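Local coordinates for (S)-ureidoglycine aminohydrolase cupin domain-containing protein (Pseudomonas syringae pv. tomato, PDB 3MYX) that is of unknown function but adopts the cupin fold and is probably related to (S)-ureidoglycine aminohydrolases, at residues 65-70 with 113-118; 122-127 with 161-166. All coordinates share one frame; numbering follows the deposited sequence.

Contact 1: 65-70 with 113-118; sequences YTEMLV and FCASTQ
Thr117 lays its methyl CG2 over the centre of the Tyr65 ring, a CH-pi contact with the carbon 3.6 Å from the ring centroid and almost on the ring normal. The two side chains run side by side. Tyr65 CG stands anti to the carbonyl carbon (chi1 -47°), and the CD1 side of the ring passes Thr117 CA and CB; a branched threonine suits this place because it can give its methyl to the ring while OG1 bonds to Gly46 O. At the non-hydrogen-bonded pair Glu67-Ala115, Glu67 CA and Ala115 CA are 4.2 Å apart. The short Ala115 side chain leaves Glu67 CG, CD and OE1 to pass about 4 Å from its CB. Glu67 is extended across this methyl, and its OE2 comes 3.3 Å from Phe113 CB, with carboxylate and ring planes 54° apart. Its OE1 lies in plane at the edge of the Tyr65 ring. The carboxylate oxygens have partners beyond the two strands: Tyr63 OH bonds OE1 and Arg37 makes a salt bridge to OE2. Arg37 also forms a cation-pi contact with Phe113, tying acid, base and ring together.

Behind these side chains stands an antiparallel pairing, with Met68 N to Cys114 O at 2.9 Å and nearly straight (172°), and Ser116 N to Thr66 O at 2.8 Å. The return bonds complete the hydrogen-bonded pairs Met68-Cys114 and Thr66-Ser116. In the cupin sheet, strand 66-71 has strand 92-95 as its other neighbour and strand 109-116 has strand 47-54, while Val70 and Cys114 touch strand 188-192 of the other large sheet.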
loop_
_atom_site.group_PDB
_atom_site.type_symbol
_atom_site.label_atom_id
_atom_site.label_comp_id
_atom_site.label_asym_id
_atom_site.label_seq_id
_atom_site.Cartn_x
_atom_site.Cartn_y
_atom_site.Cartn_z
ATOM N N TYR A 65 1.898 -6.404 -13.641
ATOM C CA TYR A 65 1.936 -6.640 -12.213
ATOM C C TYR A 65 0.518 -6.629 -11.660
ATOM O O TYR A 65 -0.401 -6.143 -12.308
ATOM C CB TYR A 65 2.704 -5.512 -11.527
ATOM C CG TYR A 65 4.030 -5.098 -12.149
ATOM C CD1 TYR A 65 4.903 -6.034 -12.700
ATOM C CD2 TYR A 65 4.435 -3.771 -12.128
ATOM C CE1 TYR A 65 6.126 -5.651 -13.245
ATOM C CE2 TYR A 65 5.649 -3.392 -12.660
ATOM C CZ TYR A 65 6.494 -4.334 -13.194
ATOM O OH TYR A 65 7.689 -3.924 -13.722
ATOM N N THR A 66 0.350 -7.109 -10.430
ATOM C CA THR A 66 -0.795 -6.685 -9.614
ATOM C C THR A 66 -0.321 -5.451 -8.875
ATOM O O THR A 66 0.679 -5.500 -8.201
ATOM C CB THR A 66 -1.233 -7.747 -8.617
ATOM O OG1 THR A 66 -1.512 -8.957 -9.332
ATOM C CG2 THR A 66 -2.455 -7.284 -7.845
ATOM N N GLU A 67 -1.026 -4.337 -9.006
ATOM C CA GLU A 67 -0.541 -3.071 -8.437
ATOM C C GLU A 67 -1.654 -2.249 -7.794
ATOM O O GLU A 67 -2.689 -1.992 -8.397
ATOM C CB GLU A 67 0.223 -2.253 -9.488
ATOM C CG GLU A 67 0.894 -1.007 -8.913
ATOM C CD GLU A 67 1.947 -0.375 -9.832
ATOM O OE1 GLU A 67 2.380 -0.990 -10.844
ATOM O OE2 GLU A 67 2.389 0.734 -9.466
HETATM N N MSE A 68 -1.407 -1.851 -6.550
HETATM C CA MSE A 68 -2.288 -0.971 -5.794
HETATM C C MSE A 68 -1.744 0.430 -5.843
HETATM O O MSE A 68 -0.539 0.643 -5.651
HETATM C CB MSE A 68 -2.340 -1.393 -4.336
HETATM C CG MSE A 68 -3.175 -0.457 -3.485
HETATM SE SE MSE A 68 -2.936 -0.960 -1.676
HETATM C CE MSE A 68 -4.401 -0.009 -0.899
ATOM N N LEU A 69 -2.641 1.387 -6.078
ATOM C CA LEU A 69 -2.330 2.830 -6.111
ATOM C C LEU A 69 -3.082 3.530 -4.992
ATOM O O LEU A 69 -4.254 3.264 -4.792
ATOM C CB LEU A 69 -2.821 3.483 -7.434
ATOM C CG LEU A 69 -2.245 3.065 -8.790
ATOM C CD1 LEU A 69 -2.776 1.695 -9.216
ATOM C CD2 LEU A 69 -2.533 4.125 -9.834
ATOM N N VAL A 70 -2.399 4.420 -4.277
ATOM C CA VAL A 70 -2.976 5.263 -3.244
ATOM C C VAL A 70 -2.621 6.717 -3.592
ATOM O O VAL A 70 -1.431 7.070 -3.561
ATOM C CB VAL A 70 -2.346 4.913 -1.872
ATOM C CG1 VAL A 70 -2.893 5.816 -0.782
ATOM C CG2 VAL A 70 -2.606 3.458 -1.517
ATOM N N PHE A 113 2.534 3.265 -4.304
ATOM C CA PHE A 113 2.173 1.979 -4.869
ATOM C C PHE A 113 2.752 0.819 -4.083
ATOM O O PHE A 113 3.791 0.940 -3.410
ATOM C CB PHE A 113 2.630 1.871 -6.341
ATOM C CG PHE A 113 4.117 1.623 -6.513
ATOM C CD1 PHE A 113 4.643 0.338 -6.516
ATOM C CD2 PHE A 113 5.009 2.679 -6.666
ATOM C CE1 PHE A 113 6.008 0.106 -6.642
ATOM C CE2 PHE A 113 6.387 2.441 -6.806
ATOM C CZ PHE A 113 6.880 1.149 -6.784
ATOM N N CYS A 114 2.067 -0.318 -4.196
ATOM C CA CYS A 114 2.619 -1.632 -3.865
ATOM C C CYS A 114 2.270 -2.551 -5.021
ATOM O O CYS A 114 1.117 -2.618 -5.444
ATOM C CB CYS A 114 2.023 -2.150 -2.562
ATOM S SG CYS A 114 2.679 -3.777 -2.081
ATOM N N ALA A 115 3.282 -3.238 -5.561
ATOM C CA ALA A 115 3.101 -4.126 -6.696
ATOM C C ALA A 115 3.660 -5.495 -6.400
ATOM O O ALA A 115 4.741 -5.611 -5.824
ATOM C CB ALA A 115 3.805 -3.549 -7.930
ATOM N N SER A 116 2.941 -6.519 -6.849
ATOM C CA SER A 116 3.505 -7.853 -6.980
ATOM C C SER A 116 3.986 -7.977 -8.415
ATOM O O SER A 116 3.187 -8.054 -9.346
ATOM C CB SER A 116 2.466 -8.919 -6.694
ATOM O OG SER A 116 2.987 -10.219 -6.937
ATOM N N THR A 117 5.305 -7.989 -8.592
ATOM C CA THR A 117 5.880 -8.069 -9.919
ATOM C C THR A 117 6.102 -9.506 -10.390
ATOM O O THR A 117 6.336 -9.723 -11.568
ATOM C CB THR A 117 7.163 -7.207 -10.089
ATOM O OG1 THR A 117 8.252 -7.790 -9.367
ATOM C CG2 THR A 117 6.943 -5.747 -9.662
ATOM N N GLN A 118 6.007 -10.472 -9.470
ATOM C CA GLN A 118 6.074 -11.901 -9.804
ATOM C C GLN A 118 4.672 -12.498 -9.742
ATOM O O GLN A 118 3.938 -12.255 -8.793
ATOM C CB GLN A 118 6.967 -12.624 -8.788
ATOM C CG GLN A 118 7.078 -14.143 -9.032
ATOM C CD GLN A 118 7.651 -14.474 -10.385
ATOM O OE1 GLN A 118 8.748 -14.017 -10.725
ATOM N NE2 GLN A 118 6.930 -15.286 -11.171
HETATM O O HOH W 1 0.965 -10.629 -9.434
#

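Contact 2: 122-127 with 161-166. With EDO (1,2-ethanediol), chain E.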
loop_
_atom_site.group_PDB
_atom_site.type_symbol
_atom_site.label_atom_id
_atom_site.label_comp_id
_atom_site.label_asym_id
_atom_site.label_seq_id
_atom_site.Cartn_x
_atom_site.Cartn_y
_atom_site.Cartn_z
ATOM N N PRO A 122 -2.957 -17.557 -11.390
ATOM C CA PRO A 122 -3.560 -16.984 -12.586
ATOM C C PRO A 122 -4.016 -15.524 -12.406
ATOM O O PRO A 122 -4.356 -15.084 -11.303
ATOM C CB PRO A 122 -4.742 -17.920 -12.841
ATOM C CG PRO A 122 -5.143 -18.353 -11.495
ATOM C CD PRO A 122 -3.857 -18.529 -10.759
ATOM N N ASP A 123 -4.025 -14.783 -13.502
ATOM C CA ASP A 123 -4.434 -13.384 -13.507
ATOM C C ASP A 123 -5.875 -13.231 -13.027
ATOM O O ASP A 123 -6.758 -13.980 -13.445
ATOM C CB ASP A 123 -4.402 -12.841 -14.925
ATOM C CG ASP A 123 -3.017 -12.596 -15.470
ATOM O OD1 ASP A 123 -2.019 -12.763 -14.743
ATOM O OD2 ASP A 123 -2.960 -12.215 -16.679
ATOM N N LYS A 124 -6.097 -12.232 -12.189
ATOM C CA LYS A 124 -7.434 -11.741 -11.855
ATOM C C LYS A 124 -7.489 -10.293 -12.334
ATOM O O LYS A 124 -7.110 -9.368 -11.621
ATOM C CB LYS A 124 -7.666 -11.879 -10.371
ATOM C CG LYS A 124 -9.065 -11.711 -9.916
ATOM C CD LYS A 124 -9.165 -12.290 -8.451
ATOM C CE LYS A 124 -10.515 -12.463 -7.933
ATOM N NZ LYS A 124 -10.489 -12.798 -6.528
ATOM N N SER A 125 -7.847 -10.134 -13.603
ATOM C CA SER A 125 -7.699 -8.866 -14.291
ATOM C C SER A 125 -8.919 -7.969 -14.072
ATOM O O SER A 125 -10.041 -8.428 -13.858
ATOM C CB SER A 125 -7.487 -9.108 -15.777
ATOM O OG SER A 125 -8.607 -9.736 -16.364
ATOM N N GLY A 126 -8.675 -6.671 -14.157
ATOM C CA GLY A 126 -9.684 -5.658 -13.961
ATOM C C GLY A 126 -9.228 -4.628 -12.944
ATOM O O GLY A 126 -8.246 -4.811 -12.233
ATOM N N ILE A 127 -9.982 -3.541 -12.878
ATOM C CA ILE A 127 -9.730 -2.495 -11.892
ATOM C C ILE A 127 -10.743 -2.613 -10.751
ATOM O O ILE A 127 -11.934 -2.783 -10.984
ATOM C CB ILE A 127 -9.842 -1.069 -12.484
ATOM C CG1 ILE A 127 -9.026 -0.894 -13.760
ATOM C CG2 ILE A 127 -9.419 -0.044 -11.445
ATOM C CD1 ILE A 127 -9.623 0.228 -14.694
ATOM N N GLU A 161 -8.873 -9.881 -3.356
ATOM C CA GLU A 161 -8.073 -11.036 -3.021
ATOM C C GLU A 161 -7.473 -11.590 -4.313
ATOM O O GLU A 161 -8.182 -12.168 -5.135
ATOM C CB GLU A 161 -8.916 -12.086 -2.315
ATOM C CG GLU A 161 -9.455 -11.599 -0.984
ATOM C CD GLU A 161 -10.335 -12.631 -0.285
ATOM O OE1 GLU A 161 -11.042 -13.401 -0.973
ATOM O OE2 GLU A 161 -10.334 -12.659 0.949
ATOM N N ASP A 162 -6.177 -11.409 -4.499
ATOM C CA ASP A 162 -5.552 -11.795 -5.744
ATOM C C ASP A 162 -5.472 -13.307 -5.885
ATOM O O ASP A 162 -5.348 -14.038 -4.894
ATOM C CB ASP A 162 -4.149 -11.211 -5.832
ATOM C CG ASP A 162 -3.671 -11.001 -7.249
ATOM O OD1 ASP A 162 -4.425 -11.260 -8.216
ATOM O OD2 ASP A 162 -2.518 -10.537 -7.391
ATOM N N THR A 163 -5.485 -13.757 -7.142
ATOM C CA THR A 163 -5.055 -15.108 -7.456
ATOM C C THR A 163 -3.701 -15.118 -8.181
ATOM O O THR A 163 -3.109 -16.173 -8.289
ATOM C CB THR A 163 -6.102 -15.867 -8.305
ATOM O OG1 THR A 163 -6.399 -15.121 -9.489
ATOM C CG2 THR A 163 -7.364 -16.073 -7.504
ATOM N N ALA A 164 -3.199 -13.966 -8.643
ATOM C CA ALA A 164 -1.882 -13.886 -9.288
ATOM C C ALA A 164 -0.749 -13.591 -8.308
ATOM O O ALA A 164 0.394 -13.446 -8.709
ATOM C CB ALA A 164 -1.901 -12.841 -10.406
ATOM N N SER A 165 -1.092 -13.501 -7.030
ATOM C CA SER A 165 -0.157 -13.261 -5.935
ATOM C C SER A 165 -0.911 -13.579 -4.661
ATOM O O SER A 165 -2.114 -13.857 -4.708
ATOM C CB SER A 165 0.288 -11.804 -5.911
ATOM O OG SER A 165 -0.749 -10.956 -5.435
ATOM N N THR A 166 -0.233 -13.489 -3.525
ATOM C CA THR A 166 -0.898 -13.616 -2.231
ATOM C C THR A 166 -1.448 -12.291 -1.697
ATOM O O THR A 166 -1.918 -12.238 -0.562
ATOM C CB THR A 166 0.028 -14.251 -1.194
ATOM O OG1 THR A 166 1.139 -13.388 -0.965
ATOM C CG2 THR A 166 0.525 -15.625 -1.654
HETATM C C1 EDO E . 3.334 -12.210 -3.352
HETATM O O1 EDO E . 2.650 -13.310 -3.979
HETATM C C2 EDO E . 4.437 -12.739 -2.438
HETATM O O2 EDO E . 3.911 -13.714 -1.524
HETATM O O HOH W 2 -4.532 -10.147 -10.708
HETATM O O HOH W 3 -11.001 -10.139 -5.222
#
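Asp162 OD1 is gripped twice: Ala164 N donates to it at 3.0 Å, and a water 2.7 Å from it donates a second bond. The first bond makes an Asx turn, which shapes the loop between strands 154-161 and 168-174 of the cupin fold; the donor comes from above the carboxylate plane. The same water accepts from Lys124 N, so the aspartate also reaches the facing loop, and Lys124 CB lies 3.9 Å from OD1. The other carboxylate oxygen, Asp162 OD2, takes Ser165 OG on the anti side at 2.7 Å.

Thr163 adds a direct link, its OG1 giving a proton to Pro122 O at 2.7 Å from above the carbonyl plane. OG1 lies between the backbone N and the carbonyl carbon (chi1 56°), facing the other loop, where the compact proline ring crosses the threonine side chain at about a right angle. Proline has no N-H to offer Thr163 O, and its ring meets that oxygen with CD instead. A long side chain suits this exposed place: the extended Lys124 crosses Thr163 at about a right angle, and its NZ donates to Glu161 O at 2.8 Å in the carbonyl plane. A further water accepts from both Lys124 NZ and Glu161 N.

The two contacts lie in series along the chain, their centres 11 Å apart, and they meet through side chains. From the buried strand pair of contact 1, Thr66 OG1 approaches Asp162 OD2 of contact 2 to 2.7 Å, a probable hydrogen bond, which would tie the carboxylate that closes the Asx turn to the sheet as well. Ala164 CB packs 4.0 Å from Thr66 OG1, and Ser165 CB lies 3.3 Å from Ser116 OG. A 1,2-ethanediol, probably from the crystallisation liquor, sits about 4 Å from the Ser116 side chain and accepts from Thr166 N through its O1 at 2.9 Å. It marks a site beside the junction, with no demonstrated function.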